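Local coordinates for putative c-1-tetrahydrofolate synthase, cytoplasmic (Leishmania major, PDB 4A26), which probably catalyses the NADP-dependent oxidation of methylenetetrahydrofolate and the hydrolysis of the resulting methenyl form to 10-formyltetrahydrofolate in one-carbon metabolism, at residues 154-159 and 183-188; 122-127 and 287-292; 42-45 and 51-54; 27-32 and 292-297; 132-137 and 141-146. One frame throughout, in Å; residues are numbered along the deposited sequence.

Interaction 1 of 5, residues 154-159 and 183-188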
# COMPACT_ATOMS: atom_id res chain seq x y z
N VAL A 154 0.40 -6.19 -17.06
CA VAL A 154 -0.26 -6.74 -18.26
C VAL A 154 0.74 -7.05 -19.37
O VAL A 154 0.60 -8.05 -20.07
CB VAL A 154 -1.37 -5.79 -18.78
CG1 VAL A 154 -1.89 -6.26 -20.13
CG2 VAL A 154 -2.51 -5.70 -17.77
N LEU A 155 1.75 -6.21 -19.53
CA LEU A 155 2.89 -6.51 -20.39
C LEU A 155 3.46 -7.90 -20.11
O LEU A 155 3.74 -8.66 -21.05
CB LEU A 155 4.00 -5.47 -20.21
CG LEU A 155 4.17 -4.39 -21.29
CD1 LEU A 155 2.85 -4.05 -21.97
CD2 LEU A 155 4.81 -3.15 -20.68
N LEU A 156 3.62 -8.24 -18.84
CA LEU A 156 4.16 -9.54 -18.43
C LEU A 156 3.18 -10.67 -18.74
O LEU A 156 3.51 -11.60 -19.46
CB LEU A 156 4.51 -9.54 -16.94
CG LEU A 156 5.60 -8.56 -16.50
CD1 LEU A 156 5.61 -8.44 -14.99
CD2 LEU A 156 6.97 -9.00 -17.00
N LYS A 157 1.97 -10.57 -18.18
CA LYS A 157 0.92 -11.57 -18.40
C LYS A 157 0.75 -11.91 -19.87
O LYS A 157 0.64 -13.09 -20.24
CB LYS A 157 -0.43 -11.06 -17.88
CG LYS A 157 -0.58 -11.08 -16.36
CD LYS A 157 -2.03 -10.80 -15.97
CE LYS A 157 -2.32 -11.19 -14.53
NZ LYS A 157 -1.76 -10.20 -13.58
N ARG A 158 0.73 -10.88 -20.71
CA ARG A 158 0.49 -11.03 -22.14
C ARG A 158 1.69 -11.55 -22.92
O ARG A 158 1.53 -11.98 -24.06
CB ARG A 158 -0.01 -9.71 -22.73
CG ARG A 158 -1.49 -9.48 -22.47
CD ARG A 158 -1.97 -8.21 -23.11
NE ARG A 158 -3.39 -8.29 -23.47
CZ ARG A 158 -3.84 -8.73 -24.65
NH1 ARG A 158 -3.01 -9.15 -25.60
NH2 ARG A 158 -5.15 -8.76 -24.86
N CYS A 159 2.87 -11.51 -22.32
CA CYS A 159 4.05 -12.16 -22.89
C CYS A 159 4.27 -13.56 -22.32
O CYS A 159 5.23 -14.24 -22.68
CB CYS A 159 5.30 -11.30 -22.65
SG CYS A 159 5.36 -9.84 -23.69
N ALA A 183 3.54 -3.65 -5.35
CA ALA A 183 2.45 -4.34 -4.67
C ALA A 183 1.66 -5.23 -5.63
O ALA A 183 1.14 -6.26 -5.22
CB ALA A 183 1.53 -3.35 -4.00
N LEU A 184 1.56 -4.82 -6.89
CA LEU A 184 0.85 -5.62 -7.89
C LEU A 184 1.61 -6.93 -8.15
O LEU A 184 0.99 -7.98 -8.28
CB LEU A 184 0.67 -4.83 -9.19
CG LEU A 184 -0.27 -3.61 -9.12
CD1 LEU A 184 -0.14 -2.74 -10.37
CD2 LEU A 184 -1.72 -4.03 -8.92
N LEU A 185 2.93 -6.85 -8.20
CA LEU A 185 3.77 -8.04 -8.35
C LEU A 185 3.69 -8.98 -7.14
O LEU A 185 3.71 -10.20 -7.30
CB LEU A 185 5.23 -7.64 -8.60
CG LEU A 185 5.56 -7.05 -9.97
CD1 LEU A 185 7.03 -6.70 -10.06
CD2 LEU A 185 5.17 -8.00 -11.10
N MET A 186 3.63 -8.42 -5.93
CA MET A 186 3.46 -9.23 -4.71
C MET A 186 2.08 -9.86 -4.69
O MET A 186 1.92 -11.00 -4.28
CB MET A 186 3.66 -8.40 -3.44
CG MET A 186 3.36 -9.17 -2.15
SD MET A 186 4.02 -8.41 -0.66
CE MET A 186 3.16 -6.84 -0.67
N LYS A 187 1.08 -9.09 -5.12
CA LYS A 187 -0.28 -9.58 -5.27
C LYS A 187 -0.32 -10.75 -6.27
O LYS A 187 -1.16 -11.65 -6.15
CB LYS A 187 -1.18 -8.44 -5.72
CG LYS A 187 -2.65 -8.76 -5.90
CD LYS A 187 -3.36 -7.60 -6.60
CE LYS A 187 -4.86 -7.71 -6.46
NZ LYS A 187 -5.39 -9.06 -6.85
N GLU A 188 0.59 -10.72 -7.24
CA GLU A 188 0.73 -11.80 -8.21
C GLU A 188 1.67 -12.91 -7.69
O GLU A 188 2.00 -13.85 -8.42
CB GLU A 188 1.23 -11.24 -9.55
CG GLU A 188 0.33 -11.60 -10.73
CD GLU A 188 -0.99 -10.84 -10.74
OE1 GLU A 188 -1.04 -9.70 -10.24
OE2 GLU A 188 -1.98 -11.37 -11.28
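The carboxylate of Glu188 is the flat group at the centre of this contact, and the ammonium of Lys157 stands above its face instead of lying at its edge. Lys157 NZ donates to Glu188 OE2 at 2.6 Å in a salt bridge whose direction lies 79° out of the carboxylate plane. The second oxygen stands farther off, with Glu188 OE1 3.5 Å from Lys157 NZ, which leaves the charge pairing lopsided. Such an approach is less directional than an in-plane hydrogen bond and suggests that attraction between opposite charges does most of the work.

The two chains arrive from opposite directions. Lys157 runs nearly extended until its last torsion, where a bend (chi4 76°) swings NZ across to the carboxylate. Glu188, the first residue beyond its helix, is bent at chi2. Beneath the ion pair the contact is apolar: Leu156 CD1 meets Leu185 CD2 at 3.9 Å, one methyl against another, with the two leucines set roughly perpendicular. Since the CA atoms of Leu156 and Leu185 are 10.2 Å apart, the helices meet through the ends of their side chains.

Met163 fills in nearby, touching Lys157, Leu185 and Glu188. Helix 147-159 and helix 178-187 flank strand 167-171 in sequence, in the Rossmann-type NAD(P)-binding domain. Val154 and Leu155 turn to helices 11-32 and 279-297, whereas Ala183 and Leu184 pack on helix 129-136.

Interaction 2 of 5, residues 122-127 and 287-292; sequences KDADAL and ENTLEA
Asn288, on helix 279-297, reaches across to Ala124 in a type I beta turn that runs from Asp123 to Ala126, so the long helix near the C-terminus is tied to the turn that leads into helix 129-136. Hydrogen bonding is the main link. Asn288 ND2 donates to Ala124 O at 3.0 Å, almost straight at the proton (171°), and the acceptor lies in the plane of the amide. The same nitrogen also reaches Thr145 O; seen from ND2 the two carbonyl oxygens are about 107° apart, a spread that allows each to take one N-H. Held by two acceptors, the amide is probably fixed in its rotation.

Within the turn, polar bonds keep the backbone in shape. Ala126 N closes it on Asp123 O at 2.9 Å. The Asp123 carboxylate folds back over the residues that follow: OD1 takes a weak bond from Leu127 N, and OD2 accepts from Leu128 N and Asn131 ND2, at the start of helix 129-136.

Apolar packing across the contact is slight, though all three touching residues are buried. Phe144 adds to it, lying against Ala126, Asn288 and Ala292, and Ile100 backs Ala124. The Thr289 hydroxyl is bonded to Leu285 O one helical turn earlier, and its OG1 stands 4.4 Å from Ala124 CB.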
# COMPACT_ATOMS: atom_id res chain seq x y z
N LYS A 122 -15.02 6.96 -9.30
CA LYS A 122 -14.74 7.59 -10.60
C LYS A 122 -13.26 8.00 -10.75
O LYS A 122 -12.90 8.69 -11.70
CB LYS A 122 -15.64 8.80 -10.82
CG LYS A 122 -17.12 8.47 -10.83
CD LYS A 122 -17.96 9.65 -11.30
CE LYS A 122 -19.42 9.27 -11.46
NZ LYS A 122 -20.23 10.35 -12.08
N ASP A 123 -12.43 7.56 -9.81
CA ASP A 123 -11.02 7.94 -9.76
C ASP A 123 -10.19 7.12 -10.76
O ASP A 123 -9.46 6.21 -10.37
CB ASP A 123 -10.51 7.76 -8.32
CG ASP A 123 -9.03 8.09 -8.16
OD1 ASP A 123 -8.49 8.89 -8.95
OD2 ASP A 123 -8.42 7.55 -7.23
N ALA A 124 -10.30 7.47 -12.03
CA ALA A 124 -9.70 6.68 -13.12
C ALA A 124 -8.18 6.51 -13.04
O ALA A 124 -7.64 5.50 -13.50
CB ALA A 124 -10.09 7.27 -14.47
N ASP A 125 -7.48 7.50 -12.47
CA ASP A 125 -6.03 7.41 -12.30
C ASP A 125 -5.62 6.70 -11.00
O ASP A 125 -4.45 6.33 -10.83
CB ASP A 125 -5.37 8.80 -12.37
CG ASP A 125 -4.88 9.15 -13.77
OD1 ASP A 125 -4.38 8.24 -14.48
OD2 ASP A 125 -4.96 10.35 -14.16
N ALA A 126 -6.58 6.50 -10.09
CA ALA A 126 -6.32 5.83 -8.81
C ALA A 126 -5.37 6.65 -7.93
O ALA A 126 -4.44 6.10 -7.33
CB ALA A 126 -5.76 4.44 -9.04
N LEU A 127 -5.62 7.95 -7.87
CA LEU A 127 -4.78 8.89 -7.12
C LEU A 127 -5.25 9.12 -5.67
O LEU A 127 -4.51 9.67 -4.86
CB LEU A 127 -4.70 10.23 -7.86
CG LEU A 127 -3.88 10.20 -9.15
CD1 LEU A 127 -4.28 11.35 -10.08
CD2 LEU A 127 -2.39 10.23 -8.86
N GLU A 287 -9.31 0.98 -20.00
CA GLU A 287 -9.78 -0.25 -19.35
C GLU A 287 -10.34 0.04 -17.96
O GLU A 287 -11.42 -0.44 -17.60
CB GLU A 287 -8.68 -1.30 -19.27
CG GLU A 287 -9.18 -2.66 -18.81
CD GLU A 287 -8.65 -3.80 -19.66
OE1 GLU A 287 -7.41 -3.98 -19.71
OE2 GLU A 287 -9.47 -4.52 -20.27
N ASN A 288 -9.59 0.83 -17.19
CA ASN A 288 -10.07 1.35 -15.92
C ASN A 288 -11.45 1.98 -16.09
O ASN A 288 -12.36 1.71 -15.30
CB ASN A 288 -9.08 2.38 -15.35
CG ASN A 288 -7.97 1.73 -14.51
OD1 ASN A 288 -7.74 0.52 -14.57
ND2 ASN A 288 -7.27 2.55 -13.74
N THR A 289 -11.61 2.80 -17.13
CA THR A 289 -12.88 3.50 -17.38
C THR A 289 -13.99 2.57 -17.84
O THR A 289 -15.17 2.86 -17.60
CB THR A 289 -12.70 4.60 -18.44
OG1 THR A 289 -11.54 5.37 -18.13
CG2 THR A 289 -13.92 5.51 -18.47
N LEU A 290 -13.64 1.47 -18.50
CA LEU A 290 -14.63 0.46 -18.87
C LEU A 290 -15.18 -0.20 -17.61
O LEU A 290 -16.39 -0.24 -17.41
CB LEU A 290 -14.03 -0.61 -19.80
CG LEU A 290 -14.98 -1.37 -20.74
CD1 LEU A 290 -14.30 -2.63 -21.25
CD2 LEU A 290 -16.29 -1.72 -20.08
N GLU A 291 -14.27 -0.68 -16.76
CA GLU A 291 -14.65 -1.32 -15.48
C GLU A 291 -15.57 -0.44 -14.65
O GLU A 291 -16.48 -0.94 -14.00
CB GLU A 291 -13.40 -1.69 -14.66
CG GLU A 291 -12.79 -3.04 -15.03
CD GLU A 291 -11.48 -3.33 -14.29
OE1 GLU A 291 -11.31 -2.85 -13.14
OE2 GLU A 291 -10.63 -4.06 -14.86
N ALA A 292 -15.32 0.87 -14.65
CA ALA A 292 -16.18 1.83 -13.95
C ALA A 292 -17.59 1.83 -14.54
O ALA A 292 -18.57 1.78 -13.81
CB ALA A 292 -15.59 3.22 -14.01

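Interaction 3 of 5, residues 42-45 and 51-54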
# COMPACT_ATOMS: atom_id res chain seq x y z
N SER A 42 -12.18 14.73 -18.29
CA SER A 42 -10.94 15.34 -17.84
C SER A 42 -11.17 16.79 -17.46
O SER A 42 -12.06 17.45 -18.01
CB SER A 42 -9.85 15.23 -18.91
OG SER A 42 -10.25 15.88 -20.10
N ILE A 43 -10.37 17.28 -16.52
CA ILE A 43 -10.35 18.69 -16.18
C ILE A 43 -8.93 19.21 -16.38
O ILE A 43 -7.98 18.65 -15.85
CB ILE A 43 -10.80 18.95 -14.72
CG1 ILE A 43 -12.24 18.48 -14.52
CG2 ILE A 43 -10.71 20.43 -14.40
CD1 ILE A 43 -12.73 18.57 -13.09
N ILE A 44 -8.80 20.26 -17.19
CA ILE A 44 -7.53 20.93 -17.39
C ILE A 44 -7.73 22.40 -17.04
O ILE A 44 -8.75 23.00 -17.38
CB ILE A 44 -7.00 20.77 -18.84
CG1 ILE A 44 -5.58 21.33 -18.96
CG2 ILE A 44 -7.92 21.45 -19.84
CD1 ILE A 44 -5.01 21.23 -20.37
N VAL A 45 -6.75 22.97 -16.33
CA VAL A 45 -6.80 24.35 -15.87
C VAL A 45 -5.66 25.13 -16.50
O VAL A 45 -4.51 24.70 -16.49
CB VAL A 45 -6.71 24.42 -14.33
CG1 VAL A 45 -6.66 25.87 -13.86
CG2 VAL A 45 -7.89 23.69 -13.71
N SER A 51 -0.06 19.89 -21.31
CA SER A 51 -1.30 19.32 -20.76
C SER A 51 -2.39 19.16 -21.81
O SER A 51 -3.14 18.19 -21.78
CB SER A 51 -1.82 20.20 -19.61
OG SER A 51 -0.93 20.20 -18.50
N LYS A 52 -2.49 20.12 -22.73
CA LYS A 52 -3.49 20.07 -23.80
C LYS A 52 -3.23 18.91 -24.76
O LYS A 52 -4.16 18.22 -25.18
CB LYS A 52 -3.56 21.39 -24.58
CG LYS A 52 -4.66 22.33 -24.11
CD LYS A 52 -5.01 23.37 -25.18
CE LYS A 52 -3.99 24.51 -25.22
NZ LYS A 52 -4.03 25.26 -26.51
N LYS A 53 -1.96 18.71 -25.11
CA LYS A 53 -1.54 17.62 -25.99
C LYS A 53 -1.83 16.26 -25.36
O LYS A 53 -2.39 15.37 -26.02
CB LYS A 53 -0.05 17.74 -26.32
CG LYS A 53 0.46 16.72 -27.33
N TYR A 54 -1.46 16.09 -24.08
CA TYR A 54 -1.69 14.82 -23.38
C TYR A 54 -3.17 14.48 -23.38
O TYR A 54 -3.55 13.33 -23.60
CB TYR A 54 -1.20 14.85 -21.93
CG TYR A 54 0.27 15.17 -21.72
CD1 TYR A 54 1.26 14.56 -22.50
CD2 TYR A 54 0.67 16.04 -20.71
CE1 TYR A 54 2.61 14.85 -22.29
CE2 TYR A 54 2.02 16.33 -20.50
CZ TYR A 54 2.98 15.73 -21.29
OH TYR A 54 4.31 16.01 -21.08
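In the beta-alpha-beta unit formed by strand 39-45, helix 49-64 and strand 68-74, Ile44 of the first strand drives its longer branch against Ser51 and Lys52 near the start of the helix. The touching atom is Ile44 CD1, which lies against Ser51 CB at 3.4 Å. One carbon back, Ile44 CG1 is 4.0 Å from the same Ser51 CB. With CG1 anti to the backbone N (chi1 -173°) and the next torsion also extended, the branch stands straight out from the strand and lays its end methyl on the helix. That methyl also faces the backbone, Lys52 N being 3.6 Å from Ile44 CD1, and the foot of the lysine side chain, Lys52 CG, is 3.9 Å from it. The rest of the lysine turns at chi3 and leads away from the strand, so it gives the contact aliphatic carbon and not charge.

This is the packing of a right-handed crossover, in which one face of a parallel sheet is covered by the helix joining two of its neighbouring strands. Alternation along the strand divides the work: Ile44 serves helix 49-64, while Ile43 and Val45 project to the other face, on which helix 80-91 lies. Ser42 serves the same side as Ile44, its OG being hydrogen-bonded to His59 NE2 farther along the helix. Tyr54 begins the Tyr-X-X-X-Lys sequence that in relatives belongs to the folate site, and both it and Ser51 touch Gln102.

Interaction 4 of 5, residues 27-32 and 292-297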
# COMPACT_ATOMS: atom_id res chain seq x y z
N ALA A 27 -18.76 -2.04 -27.65
CA ALA A 27 -19.79 -2.26 -28.67
C ALA A 27 -20.79 -3.34 -28.24
O ALA A 27 -21.97 -3.28 -28.61
CB ALA A 27 -19.15 -2.65 -29.99
N ALA A 28 -20.32 -4.32 -27.47
CA ALA A 28 -21.18 -5.38 -26.96
C ALA A 28 -22.13 -4.86 -25.89
O ALA A 28 -23.30 -5.24 -25.86
CB ALA A 28 -20.34 -6.53 -26.41
N LEU A 29 -21.63 -3.99 -25.02
CA LEU A 29 -22.44 -3.41 -23.94
C LEU A 29 -23.49 -2.42 -24.47
O LEU A 29 -24.54 -2.25 -23.86
CB LEU A 29 -21.55 -2.72 -22.90
CG LEU A 29 -20.61 -3.62 -22.10
CD1 LEU A 29 -19.64 -2.78 -21.28
CD2 LEU A 29 -21.39 -4.57 -21.19
N ARG A 30 -23.20 -1.78 -25.59
CA ARG A 30 -24.16 -0.88 -26.23
C ARG A 30 -25.47 -1.58 -26.58
O ARG A 30 -26.54 -1.08 -26.27
CB ARG A 30 -23.58 -0.28 -27.50
CG ARG A 30 -22.71 0.94 -27.29
CD ARG A 30 -22.09 1.36 -28.62
NE ARG A 30 -23.12 1.57 -29.64
CZ ARG A 30 -23.36 2.72 -30.27
NH1 ARG A 30 -22.63 3.81 -30.04
NH2 ARG A 30 -24.33 2.77 -31.17
N GLU A 31 -25.36 -2.74 -27.23
CA GLU A 31 -26.54 -3.53 -27.60
C GLU A 31 -27.35 -3.89 -26.36
O GLU A 31 -28.56 -3.68 -26.32
CB GLU A 31 -26.13 -4.81 -28.34
CG GLU A 31 -25.43 -4.58 -29.69
CD GLU A 31 -26.37 -4.09 -30.77
OE1 GLU A 31 -27.12 -4.93 -31.33
OE2 GLU A 31 -26.36 -2.88 -31.06
N LEU A 32 -26.66 -4.42 -25.35
CA LEU A 32 -27.31 -4.91 -24.14
C LEU A 32 -27.90 -3.83 -23.23
O LEU A 32 -28.77 -4.13 -22.42
CB LEU A 32 -26.32 -5.76 -23.33
CG LEU A 32 -25.75 -7.01 -24.00
CD1 LEU A 32 -24.77 -7.70 -23.07
CD2 LEU A 32 -26.86 -7.97 -24.40
N ALA A 292 -15.32 0.87 -14.65
CA ALA A 292 -16.18 1.83 -13.95
C ALA A 292 -17.59 1.83 -14.54
O ALA A 292 -18.57 1.78 -13.81
CB ALA A 292 -15.59 3.22 -14.01
N PHE A 293 -17.67 1.90 -15.87
CA PHE A 293 -18.94 1.85 -16.60
C PHE A 293 -19.60 0.48 -16.43
O PHE A 293 -20.82 0.39 -16.31
CB PHE A 293 -18.70 2.16 -18.08
CG PHE A 293 -19.90 1.94 -18.96
CD1 PHE A 293 -21.03 2.73 -18.82
CD2 PHE A 293 -19.88 0.97 -19.95
CE1 PHE A 293 -22.13 2.54 -19.64
CE2 PHE A 293 -20.98 0.78 -20.77
CZ PHE A 293 -22.10 1.57 -20.61
N LYS A 294 -18.79 -0.56 -16.41
CA LYS A 294 -19.27 -1.92 -16.19
C LYS A 294 -19.79 -2.05 -14.76
O LYS A 294 -20.84 -2.64 -14.52
CB LYS A 294 -18.15 -2.93 -16.47
CG LYS A 294 -18.60 -4.27 -17.03
CD LYS A 294 -17.57 -4.85 -18.02
CE LYS A 294 -16.26 -5.25 -17.36
NZ LYS A 294 -16.40 -6.48 -16.53
N ALA A 295 -19.07 -1.45 -13.81
CA ALA A 295 -19.46 -1.43 -12.41
C ALA A 295 -20.74 -0.63 -12.18
O ALA A 295 -21.65 -1.09 -11.48
CB ALA A 295 -18.34 -0.86 -11.55
N ALA A 296 -20.82 0.55 -12.78
CA ALA A 296 -21.95 1.47 -12.57
C ALA A 296 -23.27 0.93 -13.10
O ALA A 296 -24.33 1.30 -12.59
CB ALA A 296 -21.65 2.82 -13.21
N LEU A 297 -23.22 0.08 -14.12
CA LEU A 297 -24.41 -0.58 -14.64
C LEU A 297 -24.86 -1.75 -13.76
O LEU A 297 -26.06 -2.04 -13.68
CB LEU A 297 -24.16 -1.09 -16.06
CG LEU A 297 -23.99 -0.01 -17.13
CD1 LEU A 297 -23.41 -0.62 -18.40
CD2 LEU A 297 -25.32 0.66 -17.41
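Lys294 anchors its ammonium on a backbone oxygen, NZ donating to Ser300 O close to the chain end, and so offers only its aliphatic middle to Leu29. Lys294 CD is 4.4 Å from Leu29 CD1, a loose touch at the side of the contact. The firmer one is between Leu29 and Phe293. Leu29 CD1 meets the ring obliquely, 3.8 Å from Phe293 CE2 and 4.0 Å from Phe293 CD2, while Leu29 CB keeps 4.1 Å from CE2. Leu29 and the phenylalanine point opposite ways and overlap along their flanks. CG of Phe293 is anti to its backbone N (chi1 172°), which carries the ring toward helix 11-32.

The ring is also held from its own helix: Leu297 CD1 sits 3.4 Å above one face, displaced toward the rim. His97 makes an edge-to-face contact with it, and Pro38 touches it as well. Leu290, one turn before Lys294, packs on Leu29 too. With no polar pair bridging the two segments, the contact between 27-32 and 292-297 is made by carbon atoms, a kind of contact that depends on shape and sets few directional limits.

Interaction 5 of 5, residues 132-137 and 141-146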
# COMPACT_ATOMS: atom_id res chain seq x y z
N VAL A 132 -5.49 3.77 -3.25
CA VAL A 132 -4.14 3.32 -2.92
C VAL A 132 -4.19 2.32 -1.77
O VAL A 132 -3.45 1.34 -1.76
CB VAL A 132 -3.22 4.50 -2.53
CG1 VAL A 132 -1.80 4.01 -2.25
CG2 VAL A 132 -3.20 5.57 -3.63
N GLY A 133 -5.07 2.57 -0.80
CA GLY A 133 -5.27 1.64 0.31
C GLY A 133 -5.72 0.28 -0.18
O GLY A 133 -5.05 -0.72 0.07
N LEU A 134 -6.83 0.26 -0.89
CA LEU A 134 -7.38 -0.98 -1.45
C LEU A 134 -6.37 -1.73 -2.34
O LEU A 134 -6.37 -2.96 -2.38
CB LEU A 134 -8.66 -0.68 -2.24
CG LEU A 134 -9.85 -0.23 -1.41
CD1 LEU A 134 -10.94 0.38 -2.28
CD2 LEU A 134 -10.40 -1.38 -0.59
N LEU A 135 -5.52 -0.99 -3.03
CA LEU A 135 -4.46 -1.58 -3.84
C LEU A 135 -3.45 -2.35 -2.98
O LEU A 135 -2.97 -3.40 -3.38
CB LEU A 135 -3.75 -0.49 -4.67
CG LEU A 135 -2.65 -0.86 -5.68
CD1 LEU A 135 -1.30 -0.98 -5.00
CD2 LEU A 135 -2.98 -2.13 -6.46
N HIS A 136 -3.15 -1.82 -1.79
CA HIS A 136 -2.22 -2.47 -0.86
C HIS A 136 -2.91 -3.43 0.11
O HIS A 136 -2.25 -4.25 0.75
CB HIS A 136 -1.45 -1.42 -0.05
CG HIS A 136 -0.40 -0.69 -0.84
ND1 HIS A 136 -0.62 0.55 -1.39
CD2 HIS A 136 0.86 -1.03 -1.16
CE1 HIS A 136 0.47 0.95 -2.02
NE2 HIS A 136 1.39 0.00 -1.90
N TYR A 137 -4.23 -3.34 0.20
CA TYR A 137 -5.01 -4.14 1.16
C TYR A 137 -5.07 -5.61 0.71
O TYR A 137 -5.82 -5.95 -0.20
CB TYR A 137 -6.43 -3.56 1.29
CG TYR A 137 -7.01 -3.58 2.69
CD1 TYR A 137 -6.59 -2.66 3.64
CD2 TYR A 137 -7.99 -4.50 3.05
CE1 TYR A 137 -7.12 -2.66 4.92
CE2 TYR A 137 -8.53 -4.51 4.33
CZ TYR A 137 -8.09 -3.58 5.26
OH TYR A 137 -8.62 -3.57 6.54
N GLU A 141 -9.78 -5.86 -3.64
CA GLU A 141 -9.42 -5.37 -4.96
C GLU A 141 -9.96 -3.95 -5.15
O GLU A 141 -11.13 -3.70 -4.88
CB GLU A 141 -9.96 -6.29 -6.05
CG GLU A 141 -8.95 -7.35 -6.51
CD GLU A 141 -8.54 -8.29 -5.39
OE1 GLU A 141 -9.44 -8.83 -4.70
OE2 GLU A 141 -7.33 -8.50 -5.20
N PRO A 142 -9.09 -3.03 -5.60
CA PRO A 142 -9.55 -1.67 -5.85
C PRO A 142 -10.32 -1.57 -7.17
O PRO A 142 -10.08 -2.37 -8.07
CB PRO A 142 -8.25 -0.88 -5.95
CG PRO A 142 -7.27 -1.86 -6.48
CD PRO A 142 -7.67 -3.19 -5.92
N PRO A 143 -11.25 -0.60 -7.28
CA PRO A 143 -11.94 -0.39 -8.55
C PRO A 143 -10.98 0.02 -9.66
O PRO A 143 -11.20 -0.35 -10.82
CB PRO A 143 -12.91 0.75 -8.23
CG PRO A 143 -12.31 1.45 -7.07
CD PRO A 143 -11.64 0.39 -6.26
N PHE A 144 -9.94 0.77 -9.31
CA PHE A 144 -8.92 1.21 -10.25
C PHE A 144 -7.52 0.95 -9.72
O PHE A 144 -7.24 1.20 -8.54
CB PHE A 144 -9.06 2.70 -10.52
CG PHE A 144 -10.45 3.12 -10.90
CD1 PHE A 144 -10.92 2.94 -12.19
CD2 PHE A 144 -11.28 3.70 -9.96
CE1 PHE A 144 -12.20 3.33 -12.54
CE2 PHE A 144 -12.56 4.10 -10.30
CZ PHE A 144 -13.02 3.92 -11.59
N THR A 145 -6.64 0.45 -10.59
CA THR A 145 -5.21 0.39 -10.31
C THR A 145 -4.54 1.49 -11.12
O THR A 145 -5.05 1.87 -12.17
CB THR A 145 -4.61 -0.98 -10.71
OG1 THR A 145 -5.26 -1.48 -11.89
CG2 THR A 145 -4.79 -1.99 -9.59
N PRO A 146 -3.41 2.04 -10.62
CA PRO A 146 -2.69 3.06 -11.37
C PRO A 146 -2.30 2.57 -12.75
O PRO A 146 -1.73 1.48 -12.88
CB PRO A 146 -1.45 3.33 -10.51
CG PRO A 146 -1.86 2.98 -9.15
CD PRO A 146 -2.79 1.82 -9.30
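The ring of Pro142 is the main bump, and it sits in the hollow between Leu134 and Leu135 on one side of helix 129-136. Pro142 CB rests on Leu134 CB at 3.7 Å, while Pro142 CG nestles against the helix backbone, 3.9 Å from Leu135 CA. The third ring carbon, Pro142 CD, lies 3.8 Å from Leu134 O.

Two knobs from the helix flank this wedge. Leu134 CD1 reaches past it to Pro143 CD at 4.0 Å, the leucine lying crosswise to the second proline. Farther along, Leu135 extends its CD2 to the methyl of Thr145, 3.6 Å from CG2; CG of this leucine is anti to the backbone N (chi1 -176°), which aims the branch along the returning loop. Its other methyl, CD1, covers the centre of one face of the His136 ring. That ring is steadied by ND1 donating to Val132 O at 3.0 Å. Val132 O also accepts from His136 N, which comes from the opposite face of the carbonyl plane.

His136 stacks on His136 of the second subunit, and Leu134 packs on Pro129 of that subunit. The short helix turns into a proline-rich return that ends with Pro146 at the N-cap of helix 147-159, a connection between two helices, the first of which forms part of the homodimer interface.

How the interactions relate
Interactions 2, 3 and 4 are buried, interaction 1 is partly so, and interaction 5 lies at the surface, where it meets the second subunit. Interactions 2 and 4 share helix 279-297, which meets a polar turn at one level and the apolar side of helix 11-32 at another. Interaction 5 borders interaction 1 through the salt bridge between Lys187 and Glu141 and the packing of Leu184 on Leu135, and its Phe144 reaches Ala292 in interactions 2 and 4. Chemistry follows position: the exposed edge of interaction 1 carries an ion pair, buried interaction 2 relies on an amide, and interactions 3, 4 and 5 are apolar. Interaction 3, with both segments in the catalytic domain, touches none of the others.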